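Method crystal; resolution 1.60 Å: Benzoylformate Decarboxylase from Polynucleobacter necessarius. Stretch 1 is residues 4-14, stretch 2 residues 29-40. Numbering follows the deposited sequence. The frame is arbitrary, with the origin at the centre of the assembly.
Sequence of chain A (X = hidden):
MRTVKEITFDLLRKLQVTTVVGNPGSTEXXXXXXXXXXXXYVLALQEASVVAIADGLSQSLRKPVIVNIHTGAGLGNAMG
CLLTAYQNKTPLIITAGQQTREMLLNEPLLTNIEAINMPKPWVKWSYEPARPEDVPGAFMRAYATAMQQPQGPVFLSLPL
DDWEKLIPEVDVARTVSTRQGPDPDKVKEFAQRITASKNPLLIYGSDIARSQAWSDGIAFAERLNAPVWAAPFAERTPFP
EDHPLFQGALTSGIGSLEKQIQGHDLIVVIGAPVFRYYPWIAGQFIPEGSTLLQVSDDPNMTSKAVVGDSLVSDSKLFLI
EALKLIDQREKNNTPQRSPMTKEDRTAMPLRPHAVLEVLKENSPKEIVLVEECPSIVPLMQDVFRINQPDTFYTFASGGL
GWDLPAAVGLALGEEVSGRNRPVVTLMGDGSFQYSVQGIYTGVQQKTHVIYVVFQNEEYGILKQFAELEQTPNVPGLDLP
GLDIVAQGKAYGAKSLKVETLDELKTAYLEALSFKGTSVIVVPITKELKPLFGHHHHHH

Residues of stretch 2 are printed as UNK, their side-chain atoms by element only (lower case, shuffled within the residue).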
ATOM      1  N   VAL A   4       6.338  -7.968 -29.244  1.00 13.61           N
ATOM      2  CA  VAL A   4       6.242  -6.916 -28.243  1.00 14.22           C
ATOM      3  C   VAL A   4       7.520  -6.066 -28.251  1.00 13.83           C
ATOM      4  O   VAL A   4       7.467  -4.837 -28.216  1.00 12.65           O
ATOM      5  CB  VAL A   4       6.025  -7.523 -26.843  1.00 12.28           C
ATOM      6  CG1 VAL A   4       6.165  -6.443 -25.757  1.00 12.01           C
ATOM      7  CG2 VAL A   4       4.681  -8.256 -26.758  1.00 13.39           C
ATOM      8  N   LYS A   5       8.679  -6.718 -28.320  1.00 15.61           N
ATOM      9  CA  LYS A   5       9.942  -5.987 -28.293  1.00 15.33           C
ATOM     10  C   LYS A   5      10.081  -5.028 -29.486  1.00 12.52           C
ATOM     11  O   LYS A   5      10.418  -3.852 -29.312  1.00 13.42           O
ATOM     12  CB  LYS A   5      11.138  -6.947 -28.223  1.00 13.99           C
ATOM     13  CG  LYS A   5      12.485  -6.230 -28.095  1.00 15.58           C
ATOM     14  CD  LYS A   5      13.598  -7.177 -27.664  1.00 18.28           C
ATOM     15  CE  LYS A   5      13.932  -8.206 -28.736  1.00 25.04           C
ATOM     16  NZ  LYS A   5      14.646  -7.614 -29.900  1.00 27.01           N
ATOM     17  N   GLU A   6       9.808  -5.519 -30.692  1.00 13.48           N
ATOM     18  CA  GLU A   6       9.964  -4.668 -31.869  1.00 16.40           C
ATOM     19  C   GLU A   6       9.029  -3.454 -31.805  1.00 15.58           C
ATOM     20  O   GLU A   6       9.439  -2.329 -32.083  1.00 13.69           O
ATOM     21  CB  GLU A   6       9.751  -5.449 -33.172  1.00 16.68           C
ATOM     22  CG  GLU A   6      10.152  -4.634 -34.392  0.44 20.69           C
ATOM     23  CD  GLU A   6      10.109  -5.419 -35.689  0.30 24.59           C
ATOM     24  OE1 GLU A   6       9.890  -6.647 -35.648  0.66 24.80           O
ATOM     25  OE2 GLU A   6      10.292  -4.795 -36.755  0.79 32.35           O
ATOM     26  N   ILE A   7       7.778  -3.686 -31.426  1.00 12.88           N
ATOM     27  CA  ILE A   7       6.797  -2.609 -31.315  1.00 12.44           C
ATOM     28  C   ILE A   7       7.177  -1.592 -30.236  1.00 13.09           C
ATOM     29  O   ILE A   7       7.019  -0.386 -30.414  1.00 13.47           O
ATOM     30  CB  ILE A   7       5.406  -3.184 -31.044  1.00 17.32           C
ATOM     31  CG1 ILE A   7       4.994  -4.066 -32.230  1.00 15.02           C
ATOM     32  CG2 ILE A   7       4.390  -2.070 -30.776  1.00 18.70           C
ATOM     33  CD1 ILE A   7       3.795  -4.947 -31.953  1.00 16.99           C
ATOM     34  N   THR A   8       7.684  -2.092 -29.113  1.00 13.04           N
ATOM     35  CA  THR A   8       8.063  -1.225 -28.002  1.00 12.71           C
ATOM     36  C   THR A   8       9.255  -0.341 -28.366  1.00 12.51           C
ATOM     37  O   THR A   8       9.255   0.865 -28.096  1.00 13.02           O
ATOM     38  CB  THR A   8       8.376  -2.059 -26.743  1.00 13.41           C
ATOM     39  OG1 THR A   8       7.211  -2.805 -26.364  1.00 15.10           O
ATOM     40  CG2 THR A   8       8.801  -1.155 -25.590  1.00 14.06           C
ATOM     41  N   PHE A   9      10.282  -0.929 -28.973  1.00 14.09           N
ATOM     42  CA  PHE A   9      11.432  -0.131 -29.362  1.00 15.77           C
ATOM     43  C   PHE A   9      11.043   0.899 -30.427  1.00 10.65           C
ATOM     44  O   PHE A   9      11.528   2.039 -30.398  1.00 13.43           O
ATOM     45  CB  PHE A   9      12.610  -1.013 -29.795  1.00 15.50           C
ATOM     46  CG  PHE A   9      13.459  -1.472 -28.645  1.00 13.64           C
ATOM     47  CD1 PHE A   9      14.534  -0.711 -28.216  1.00 17.87           C
ATOM     48  CD2 PHE A   9      13.171  -2.652 -27.978  1.00 15.64           C
ATOM     49  CE1 PHE A   9      15.314  -1.126 -27.141  1.00 17.10           C
ATOM     50  CE2 PHE A   9      13.944  -3.069 -26.905  1.00 14.62           C
ATOM     51  CZ  PHE A   9      15.015  -2.305 -26.488  1.00 13.45           C
ATOM     52  N   ASP A  10      10.136   0.525 -31.326  1.00 13.81           N
ATOM     53  CA  ASP A  10       9.632   1.486 -32.311  1.00 14.16           C
ATOM     54  C   ASP A  10       8.887   2.658 -31.656  1.00 13.99           C
ATOM     55  O   ASP A  10       9.034   3.810 -32.070  1.00 14.11           O
ATOM     56  CB  ASP A  10       8.757   0.806 -33.360  1.00 17.06           C
ATOM     57  CG  ASP A  10       9.562   0.268 -34.540  1.00 23.79           C
ATOM     58  OD1 ASP A  10      10.747   0.647 -34.702  1.00 22.78           O
ATOM     59  OD2 ASP A  10       8.992  -0.524 -35.315  1.00 25.14           O
ATOM     60  N   LEU A  11       8.093   2.368 -30.627  1.00 12.05           N
ATOM     61  CA  LEU A  11       7.459   3.432 -29.849  1.00 12.70           C
ATOM     62  C   LEU A  11       8.504   4.348 -29.216  1.00 14.35           C
ATOM     63  O   LEU A  11       8.395   5.573 -29.271  1.00 14.68           O
ATOM     64  CB  LEU A  11       6.537   2.846 -28.769  1.00 15.09           C
ATOM     65  CG  LEU A  11       5.970   3.858 -27.771  1.00 13.74           C
ATOM     66  CD1 LEU A  11       4.997   4.806 -28.465  1.00 13.40           C
ATOM     67  CD2 LEU A  11       5.279   3.143 -26.627  1.00 12.29           C
ATOM     68  N   LEU A  12       9.525   3.750 -28.615  1.00 12.48           N
ATOM     69  CA  LEU A  12      10.548   4.526 -27.939  1.00 12.10           C
ATOM     70  C   LEU A  12      11.273   5.431 -28.930  1.00 14.38           C
ATOM     71  O   LEU A  12      11.612   6.562 -28.607  1.00 13.86           O
ATOM     72  CB  LEU A  12      11.508   3.600 -27.185  1.00 12.64           C
ATOM     73  CG  LEU A  12      10.869   2.906 -25.975  1.00 14.09           C
ATOM     74  CD1 LEU A  12      11.830   1.894 -25.369  1.00 13.29           C
ATOM     75  CD2 LEU A  12      10.411   3.929 -24.927  1.00 16.39           C
ATOM     76  N   ARG A  13      11.481   4.945 -30.154  1.00 13.15           N
ATOM     77  CA  ARG A  13      12.046   5.791 -31.205  1.00 14.45           C
ATOM     78  C   ARG A  13      11.152   6.990 -31.483  1.00 15.03           C
ATOM     79  O   ARG A  13      11.630   8.121 -31.575  1.00 16.92           O
ATOM     80  CB  ARG A  13      12.223   5.000 -32.501  1.00 14.20           C
ATOM     81  CG  ARG A  13      13.398   4.069 -32.471  1.00 15.02           C
ATOM     82  CD  ARG A  13      13.559   3.349 -33.808  1.00 17.73           C
ATOM     83  NE  ARG A  13      14.640   2.388 -33.696  1.00 16.10           N
ATOM     84  CZ  ARG A  13      14.467   1.103 -33.431  1.00 16.80           C
ATOM     85  NH1 ARG A  13      13.244   0.608 -33.282  1.00 20.47           N
ATOM     86  NH2 ARG A  13      15.522   0.315 -33.319  1.00 19.55           N
ATOM     87  N   LYS A  14       9.854   6.736 -31.621  1.00 16.41           N
ATOM     88  CA  LYS A  14       8.887   7.790 -31.880  1.00 17.07           C
ATOM     89  C   LYS A  14       8.867   8.823 -30.750  1.00 17.82           C
ATOM     90  O   LYS A  14       8.788  10.028 -31.003  1.00 18.59           O
ATOM     91  CB  LYS A  14       7.499   7.176 -32.089  1.00 18.48           C
ATOM     92  CG  LYS A  14       6.385   8.179 -32.316  1.00 25.01           C
ATOM     93  CD  LYS A  14       6.610   8.985 -33.576  1.00 26.84           C
ATOM     94  CE  LYS A  14       5.362   9.786 -33.931  1.00 37.05           C
ATOM     95  NZ  LYS A  14       5.544  10.527 -35.213  1.00 42.65           N
ATOM     96  N   UNK A  29      17.271 -10.024 -19.946  1.00 12.06           N
ATOM     97  CA  UNK A  29      17.979 -10.395 -21.171  1.00 12.48           C
ATOM     98  C   UNK A  29      17.078 -10.448 -22.409  1.00 12.86           C
ATOM     99  O   UNK A  29      17.513 -10.103 -23.506  1.00 13.66           O
ATOM    100  c   UNK A  29      19.934 -11.525 -20.048  1.00 13.80           C
ATOM    101  c   UNK A  29      20.807 -12.754 -19.939  1.00 23.10           C
ATOM    102  c   UNK A  29      18.741 -11.704 -20.972  1.00 12.97           C
ATOM    103  o   UNK A  29      22.012 -12.576 -19.712  1.00 21.57           O
ATOM    104  o   UNK A  29      20.302 -13.888 -20.093  1.00 25.04           O
ATOM    105  N   UNK A  30      15.824 -10.862 -22.237  1.00 12.74           N
ATOM    106  CA  UNK A  30      14.898 -10.896 -23.365  1.00 11.41           C
ATOM    107  C   UNK A  30      14.532  -9.487 -23.854  1.00 15.03           C
ATOM    108  O   UNK A  30      14.219  -9.286 -25.027  1.00 15.94           O
ATOM    109  c   UNK A  30      13.969 -13.178 -22.921  1.00 18.25           C
ATOM    110  o   UNK A  30      13.125 -11.259 -21.753  1.00 14.73           O
ATOM    111  c   UNK A  30      13.631 -11.696 -23.020  1.00 13.02           C
ATOM    112  N   UNK A  31      14.570  -8.517 -22.946  1.00 14.78           N
ATOM    113  CA  UNK A  31      14.388  -7.115 -23.321  1.00 13.24           C
ATOM    114  C   UNK A  31      15.613  -6.580 -24.067  1.00 15.08           C
ATOM    115  O   UNK A  31      15.490  -5.817 -25.028  1.00 13.62           O
ATOM    116  c   UNK A  31      15.103  -3.979 -21.732  1.00 16.40           C
ATOM    117  c   UNK A  31      14.133  -4.790 -22.317  1.00 14.71           C
ATOM    118  c   UNK A  31      13.168  -2.838 -23.350  1.00 13.80           C
ATOM    119  c   UNK A  31      14.145  -2.030 -22.762  1.00 16.77           C
ATOM    120  c   UNK A  31      14.128  -6.270 -22.067  1.00 11.04           C
ATOM    121  c   UNK A  31      13.172  -4.204 -23.124  1.00 15.15           C
ATOM    122  c   UNK A  31      15.108  -2.600 -21.949  1.00 14.97           C
ATOM    123  N   UNK A  32      16.797  -7.001 -23.627  1.00 14.40           N
ATOM    124  CA  UNK A  32      18.051  -6.465 -24.144  1.00 12.08           C
ATOM    125  C   UNK A  32      18.624  -7.244 -25.326  1.00 15.11           C
ATOM    126  O   UNK A  32      19.592  -6.814 -25.935  1.00 15.58           O
ATOM    127  c   UNK A  32      18.748  -5.539 -21.822  1.00 12.66           C
ATOM    128  c   UNK A  32      18.656  -4.065 -22.212  1.00 13.96           C
ATOM    129  c   UNK A  32      19.093  -6.424 -23.027  1.00 12.20           C
ATOM    130  c   UNK A  32      19.783  -5.736 -20.743  1.00 13.19           C
ATOM    131  N   UNK A  33      18.030  -8.389 -25.644  1.00 15.12           N
ATOM    132  CA  UNK A  33      18.459  -9.183 -26.789  1.00 16.88           C
ATOM    133  C   UNK A  33      18.541  -8.336 -28.060  1.00 15.34           C
ATOM    134  O   UNK A  33      17.621  -7.574 -28.362  1.00 16.81           O
ATOM    135  c   UNK A  33      17.481 -10.347 -26.983  1.00 17.67           C
ATOM    136  c   UNK A  33      16.667 -12.281 -28.323  1.00 24.55           C
ATOM    137  n   UNK A  33      16.206 -12.136 -30.754  1.00 36.84           N
ATOM    138  c   UNK A  33      17.651 -11.117 -28.282  1.00 21.34           C
ATOM    139  c   UNK A  33      16.700 -13.002 -29.652  1.00 30.37           C
ATOM    140  N   UNK A  34      19.641  -8.479 -28.798  1.00 14.35           N
ATOM    141  CA  UNK A  34      19.864  -7.725 -30.030  1.00 16.22           C
ATOM    142  C   UNK A  34      19.628  -6.228 -29.828  1.00 19.35           C
ATOM    143  O   UNK A  34      19.000  -5.569 -30.654  1.00 19.01           O
ATOM    144  o   UNK A  34      18.400 -10.444 -31.893  1.00 23.73           O
ATOM    145  c   UNK A  34      18.963  -8.250 -31.148  1.00 21.62           C
ATOM    146  o   UNK A  34      20.528  -9.987 -31.597  1.00 25.28           O
ATOM    147  c   UNK A  34      19.323  -9.662 -31.578  1.00 23.25           C
ATOM    148  N   UNK A  35      20.129  -5.696 -28.720  1.00 18.22           N
ATOM    149  CA  UNK A  35      19.956  -4.286 -28.416  1.00 15.07           C
ATOM    150  C   UNK A  35      20.324  -3.456 -29.648  1.00 17.47           C
ATOM    151  O   UNK A  35      21.392  -3.646 -30.230  1.00 17.31           O
ATOM    152  c   UNK A  35      19.639  -0.166 -25.482  1.00 13.25           C
ATOM    153  c   UNK A  35      19.332  -2.523 -25.739  1.00 13.47           C
ATOM    154  c   UNK A  35      21.098  -1.420 -26.904  1.00 17.32           C
ATOM    155  c   UNK A  35      20.414  -2.586 -26.601  1.00 15.09           C
ATOM    156  c   UNK A  35      18.943  -1.321 -25.180  1.00 14.66           C
ATOM    157  c   UNK A  35      20.719  -0.213 -26.340  1.00 16.25           C
ATOM    158  c   UNK A  35      20.817  -3.892 -27.217  1.00 17.81           C
ATOM    159  N   UNK A  36      19.417  -2.567 -30.082  1.00 17.13           N
ATOM    160  CA  UNK A  36      19.652  -1.922 -31.380  1.00 18.89           C
ATOM    161  C   UNK A  36      20.709  -0.834 -31.330  1.00 18.47           C
ATOM    162  O   UNK A  36      20.899  -0.172 -30.305  1.00 18.13           O
ATOM    163  c   UNK A  36      17.569  -1.185 -30.451  1.00 22.65           C
ATOM    164  c   UNK A  36      18.079  -2.273 -29.542  1.00 19.88           C
ATOM    165  c   UNK A  36      18.284  -1.336 -31.742  1.00 17.53           C
ATOM    166  N   UNK A  37      21.389  -0.657 -32.457  1.00 19.65           N
ATOM    167  CA  UNK A  37      22.527   0.243 -32.555  1.00 19.25           C
ATOM    168  C   UNK A  37      22.148   1.712 -32.474  1.00 17.61           C
ATOM    169  O   UNK A  37      23.004   2.564 -32.209  1.00 20.95           O
ATOM    170  o   UNK A  37      22.364  -0.056 -34.947  1.00 29.93           O
ATOM    171  c   UNK A  37      23.277  -0.022 -33.865  1.00 29.67           C
ATOM    172  N   UNK A  38      20.876   2.025 -32.704  1.00 15.81           N
ATOM    173  CA  UNK A  38      20.452   3.415 -32.600  1.00 18.58           C
ATOM    174  C   UNK A  38      19.990   3.788 -31.191  1.00 17.55           C
ATOM    175  O   UNK A  38      19.572   4.915 -30.953  1.00 19.53           O
ATOM    176  c   UNK A  38      19.404   3.780 -33.660  1.00 19.15           C
ATOM    177  o   UNK A  38      18.161   1.804 -33.089  1.00 20.89           O
ATOM    178  c   UNK A  38      18.127   2.963 -33.551  1.00 18.08           C
ATOM    179  o   UNK A  38      17.076   3.490 -33.960  1.00 23.61           O
ATOM    180  N   UNK A  39      20.064   2.833 -30.267  1.00 14.70           N
ATOM    181  CA  UNK A  39      19.855   3.128 -28.850  1.00 14.66           C
ATOM    182  C   UNK A  39      21.217   3.062 -28.174  1.00 17.60           C
ATOM    183  O   UNK A  39      22.157   2.482 -28.722  1.00 15.69           O
ATOM    184  c   UNK A  39      15.667   2.535 -30.085  1.00 18.25           C
ATOM    185  c   UNK A  39      14.779   2.752 -29.045  1.00 15.57           C
ATOM    186  c   UNK A  39      15.233   2.758 -27.738  1.00 15.49           C
ATOM    187  c   UNK A  39      16.560   2.548 -27.479  1.00 13.28           C
ATOM    188  c   UNK A  39      16.997   2.317 -29.818  1.00 16.99           C
ATOM    189  c   UNK A  39      18.921   2.101 -28.214  1.00 13.81           C
ATOM    190  c   UNK A  39      17.465   2.333 -28.511  1.00 18.29           C
ATOM    191  N   UNK A  40      21.324   3.662 -26.996  1.00 12.32           N
ATOM    192  CA  UNK A  40      22.548   3.583 -26.201  1.00 12.04           C
ATOM    193  C   UNK A  40      22.252   2.890 -24.883  1.00 16.91           C
ATOM    194  O   UNK A  40      21.317   3.273 -24.187  1.00 15.72           O
ATOM    195  o   UNK A  40      24.465   4.828 -27.883  1.00 26.89           O
ATOM    196  n   UNK A  40      23.860   6.879 -27.205  1.00 29.47           N
ATOM    197  c   UNK A  40      23.864   5.557 -27.093  1.00 25.67           C
ATOM    198  c   UNK A  40      23.099   4.976 -25.917  1.00 17.00           C
TER
HETATM  199  O   HOH W   1      15.763  -9.654 -31.727  1.00 28.47           O

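Position 29 carries three side-chain carbons in a row, the third holding two oxygens, and does not touch stretch 1: Glu29.

Position 30 has a first carbon bearing one oxygen and one carbon. Its backbone O lies 3.4 Å from CD of Lys5, while its side chain stays clear of the helix. This is Thr30.

Position 31 has one carbon and then a ring of six. The CA-to-CB bond points away from stretch 1, but the ring comes back to Phe9. This is Phe31; its CE1 is 3.6 Å from CE2 of Phe9. The two planes are near parallel, at 23°, but slid apart, so the rings barely overlap.

Position 32 has four carbons, forked at the second. Its CA-to-CB bond points away, and it makes no contact with stretch 1: Leu32.

Position 33 has four carbons in a row ending in nitrogen. Its backbone O accepts a weak hydrogen bond from NZ of Lys5, at 3.3 Å. This is Lys33, the first residue to leave helical phi/psi.

Position 34 has two carbons, the second with two oxygens. It is Asp34. Its OD2 forms a salt bridge with NZ of Lys33 at 3.0 Å. Water 1 donates to this OD2 and accepts from NZ of Lys5 and NZ of Lys33, so the water joins the three side chains.

Position 35 is again one carbon and a six-carbon ring, which approaches Phe9. It is Phe35. Its CE2 is 4.1 Å from CE1 of Phe9, near the plane of the Phe9 ring.

Position 36 has three carbons closing a ring onto the backbone N, packed on Phe9 and Arg13. It is Pro36. Its CG is 3.8 Å from CD1 of Phe9, and its CB 3.6 Å from NH2 of Arg13.

Position 37 has one carbon and one oxygen. Its CA-to-CB bond points away, and it makes no contact with stretch 1: Ser37.

Position 38 has two carbons, the second with two oxygens, both facing Arg13. It is Asp38. NE of Arg13 donates to OD2 of Asp38 at 2.7 Å, and NH2 of Arg13 to OD1 of Asp38 at 3.0 Å.

Position 39 has one carbon and a six-carbon ring, touching Phe9, Leu12 and Arg13. It is Phe39. The edge of Phe9 meets its face, with CD1 of Phe9 3.6 Å from CZ of Phe39. CB of Leu12 is 3.9 Å from CZ of Phe39.

Position 40 has two carbons, the second with one oxygen and one nitrogen: Asn40, out of reach.

The contact centres on Phe9, which packs against three phenylalanines and a proline. Polar links lie toward both ends: NZ of Lys5 reaches O of Lys33 in the Leu32–Phe35 turn, and the two-pronged Arg13–Asp38 salt bridge lies within the Pro36–Phe39 turn.

Stretch 2 (29-40) ETFLKDFPSDFN
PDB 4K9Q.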